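Local coordinates for protein neck and C-terminal motor domain of Kar3 (PDB 4GKR) that binds ADP with magnesium in a P-loop nucleotide site and probably works as a kinesin-14 microtubule motor that hydrolyses ATP in mitosis, at residues Asn88-Ile99 with Asp129-Ile139. Residues are numbered along the deposited sequence; the frame is centred on the assembly and turned at random.
Sequences NDEIFKEVGQLI and DGIVPATINHI
F92 of helix 88-93 drops as a knob into a hole made by I131, A134, T135 and H138, and this largely apolar helix-helix packing sets helix 88-93 and the short helix 96-99 against the start of helix 131-147, on one side of the central sheet of the kinesin motor domain. The axes of helix 88-93 and of residues 131-139 approach to 10.6 Å and cross at -52°. With CG anti to the backbone N (chi1 -164°), the F92 ring reaches over A134 as far as H138. A134 CB makes a CH-pi contact over one face, 3.7 Å from the ring centroid, while T135 OG1 and the I131 methyl CD1 lie near the ring edge. F92 also turns its edge to the face of H138 in an offset edge-to-face pair, planes 65° apart. T135 OG1 bonds back to I131 O at 2.7 Å, above the carbonyl plane, so the buried hydroxyl is satisfied within its own helix. Further along, I99 packs its CG2 on I139 CG1 at 3.7 Å and lays CD1 against T135. At the other end, N88 sets CB and ND2 against D129 CB, and N88 OD1 takes a hydrogen bond from R35 NH1, a residue of the ADP pocket. Beneath the interface, I91 and V95 rest on strand 335-342, T135 and I139 on strands 259-268 and 242-252, and I99 on strands 108-113 and 259-268.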
# COMPACT_ATOMS: atom_id res chain seq x y z
N ASN A 88 -13.76 -4.62 -3.02
CA ASN A 88 -12.84 -4.46 -1.89
C ASN A 88 -12.81 -5.66 -0.96
O ASN A 88 -11.75 -6.09 -0.51
CB ASN A 88 -13.17 -3.19 -1.11
CG ASN A 88 -12.57 -1.94 -1.73
OD1 ASN A 88 -11.91 -2.00 -2.76
ND2 ASN A 88 -12.78 -0.81 -1.09
N ASP A 89 -13.99 -6.22 -0.69
CA ASP A 89 -14.08 -7.39 0.19
C ASP A 89 -13.39 -8.62 -0.38
O ASP A 89 -12.72 -9.34 0.35
CB ASP A 89 -15.53 -7.70 0.54
CG ASP A 89 -16.11 -6.71 1.54
OD1 ASP A 89 -15.35 -6.27 2.45
OD2 ASP A 89 -17.31 -6.36 1.41
N GLU A 90 -13.53 -8.84 -1.68
CA GLU A 90 -12.89 -9.98 -2.32
C GLU A 90 -11.39 -9.78 -2.31
O GLU A 90 -10.62 -10.71 -2.03
CB GLU A 90 -13.43 -10.18 -3.75
N ILE A 91 -10.97 -8.55 -2.57
CA ILE A 91 -9.57 -8.20 -2.57
C ILE A 91 -8.91 -8.39 -1.20
O ILE A 91 -7.74 -8.76 -1.13
CB ILE A 91 -9.36 -6.78 -3.13
CG1 ILE A 91 -9.40 -6.85 -4.66
CG2 ILE A 91 -8.05 -6.18 -2.64
CD1 ILE A 91 -9.26 -5.52 -5.36
N PHE A 92 -9.64 -8.16 -0.12
CA PHE A 92 -9.04 -8.38 1.19
C PHE A 92 -8.76 -9.85 1.52
O PHE A 92 -7.82 -10.14 2.26
CB PHE A 92 -9.83 -7.71 2.32
CG PHE A 92 -9.04 -7.60 3.59
CD1 PHE A 92 -8.04 -6.63 3.72
CD2 PHE A 92 -9.22 -8.51 4.62
CE1 PHE A 92 -7.28 -6.53 4.87
CE2 PHE A 92 -8.44 -8.43 5.77
CZ PHE A 92 -7.48 -7.43 5.90
N LYS A 93 -9.56 -10.76 0.97
CA LYS A 93 -9.35 -12.20 1.19
C LYS A 93 -7.92 -12.57 0.77
O LYS A 93 -7.24 -13.31 1.47
CB LYS A 93 -10.39 -13.05 0.45
N GLU A 94 -7.46 -11.98 -0.34
CA GLU A 94 -6.11 -12.18 -0.88
C GLU A 94 -5.02 -11.27 -0.27
O GLU A 94 -3.91 -11.24 -0.76
CB GLU A 94 -6.13 -12.05 -2.42
N VAL A 95 -5.34 -10.54 0.79
CA VAL A 95 -4.37 -9.66 1.48
C VAL A 95 -4.24 -10.05 2.97
O VAL A 95 -3.22 -9.77 3.64
CB VAL A 95 -4.80 -8.17 1.37
CG1 VAL A 95 -3.98 -7.28 2.27
CG2 VAL A 95 -4.71 -7.68 -0.06
N GLY A 96 -5.29 -10.70 3.48
CA GLY A 96 -5.40 -11.04 4.88
C GLY A 96 -4.20 -11.77 5.41
O GLY A 96 -3.67 -11.44 6.46
N GLN A 97 -3.74 -12.76 4.66
CA GLN A 97 -2.61 -13.57 5.07
C GLN A 97 -1.36 -12.73 5.31
O GLN A 97 -0.63 -12.95 6.28
CB GLN A 97 -2.34 -14.68 4.05
CG GLN A 97 -0.95 -15.28 4.15
CD GLN A 97 -0.93 -16.79 3.95
OE1 GLN A 97 -1.96 -17.43 3.69
NE2 GLN A 97 0.27 -17.38 4.09
N LEU A 98 -1.12 -11.74 4.44
CA LEU A 98 -0.02 -10.81 4.62
C LEU A 98 -0.15 -10.02 5.93
O LEU A 98 0.83 -9.89 6.67
CB LEU A 98 0.09 -9.89 3.41
CG LEU A 98 1.12 -8.76 3.45
CD1 LEU A 98 2.54 -9.28 3.33
CD2 LEU A 98 0.83 -7.78 2.34
N ILE A 99 -1.34 -9.51 6.22
CA ILE A 99 -1.60 -8.77 7.48
C ILE A 99 -1.24 -9.58 8.73
O ILE A 99 -0.68 -9.05 9.70
CB ILE A 99 -3.07 -8.31 7.60
CG1 ILE A 99 -3.46 -7.44 6.40
CG2 ILE A 99 -3.28 -7.50 8.87
CD1 ILE A 99 -2.53 -6.26 6.16
N ASP A 129 -14.69 -1.02 3.60
CA ASP A 129 -14.20 -1.92 2.56
C ASP A 129 -12.67 -1.82 2.32
O ASP A 129 -12.02 -2.82 2.02
CB ASP A 129 -14.95 -1.62 1.26
CG ASP A 129 -16.21 -2.50 1.07
OD1 ASP A 129 -16.06 -3.71 0.75
OD2 ASP A 129 -17.35 -1.99 1.20
N GLY A 130 -12.10 -0.62 2.45
CA GLY A 130 -10.74 -0.38 1.99
C GLY A 130 -9.67 -1.10 2.79
O GLY A 130 -9.91 -1.53 3.91
N ILE A 131 -8.47 -1.22 2.22
CA ILE A 131 -7.37 -1.88 2.92
C ILE A 131 -7.19 -1.39 4.37
O ILE A 131 -7.06 -2.20 5.28
CB ILE A 131 -6.05 -1.80 2.12
CG1 ILE A 131 -6.19 -2.46 0.74
CG2 ILE A 131 -4.90 -2.44 2.89
CD1 ILE A 131 -6.89 -3.80 0.73
N VAL A 132 -7.21 -0.07 4.60
CA VAL A 132 -7.03 0.45 5.96
C VAL A 132 -8.14 0.01 6.95
O VAL A 132 -7.85 -0.69 7.92
CB VAL A 132 -6.78 1.98 5.98
CG1 VAL A 132 -6.91 2.55 7.39
CG2 VAL A 132 -5.43 2.32 5.37
N PRO A 133 -9.41 0.38 6.71
CA PRO A 133 -10.40 -0.16 7.67
C PRO A 133 -10.43 -1.69 7.75
O PRO A 133 -10.60 -2.24 8.83
CB PRO A 133 -11.74 0.38 7.16
CG PRO A 133 -11.48 0.87 5.79
CD PRO A 133 -10.03 1.29 5.73
N ALA A 134 -10.25 -2.39 6.63
CA ALA A 134 -10.25 -3.85 6.65
C ALA A 134 -9.09 -4.41 7.48
O ALA A 134 -9.26 -5.34 8.26
CB ALA A 134 -10.21 -4.40 5.24
N THR A 135 -7.90 -3.83 7.30
CA THR A 135 -6.75 -4.26 8.02
C THR A 135 -6.98 -4.08 9.50
O THR A 135 -6.80 -5.03 10.26
CB THR A 135 -5.51 -3.48 7.57
OG1 THR A 135 -5.19 -3.88 6.23
CG2 THR A 135 -4.32 -3.77 8.46
N ILE A 136 -7.41 -2.88 9.91
CA ILE A 136 -7.63 -2.61 11.33
C ILE A 136 -8.61 -3.63 11.90
O ILE A 136 -8.36 -4.24 12.94
CB ILE A 136 -8.09 -1.16 11.59
CG1 ILE A 136 -6.88 -0.21 11.53
CG2 ILE A 136 -8.78 -1.03 12.94
CD1 ILE A 136 -7.18 1.23 11.18
N ASN A 137 -9.70 -3.87 11.19
CA ASN A 137 -10.69 -4.84 11.65
C ASN A 137 -10.15 -6.27 11.77
O ASN A 137 -10.44 -6.97 12.74
CB ASN A 137 -11.89 -4.83 10.73
CG ASN A 137 -13.15 -5.19 11.45
OD1 ASN A 137 -13.54 -4.52 12.42
ND2 ASN A 137 -13.81 -6.27 11.01
N HIS A 138 -9.35 -6.67 10.78
CA HIS A 138 -8.80 -7.99 10.74
C HIS A 138 -7.89 -8.21 11.91
O HIS A 138 -7.92 -9.28 12.54
CB HIS A 138 -8.04 -8.18 9.43
CG HIS A 138 -7.72 -9.61 9.13
ND1 HIS A 138 -8.64 -10.47 8.66
CD2 HIS A 138 -6.54 -10.33 9.29
CE1 HIS A 138 -8.08 -11.69 8.51
NE2 HIS A 138 -6.79 -11.60 8.89
N ILE A 139 -7.09 -7.19 12.23
CA ILE A 139 -6.16 -7.26 13.34
C ILE A 139 -6.86 -7.42 14.68
O ILE A 139 -6.36 -8.14 15.54
CB ILE A 139 -5.24 -6.04 13.33
CG1 ILE A 139 -4.14 -6.25 12.29
CG2 ILE A 139 -4.59 -5.79 14.69
CD1 ILE A 139 -3.52 -4.94 11.86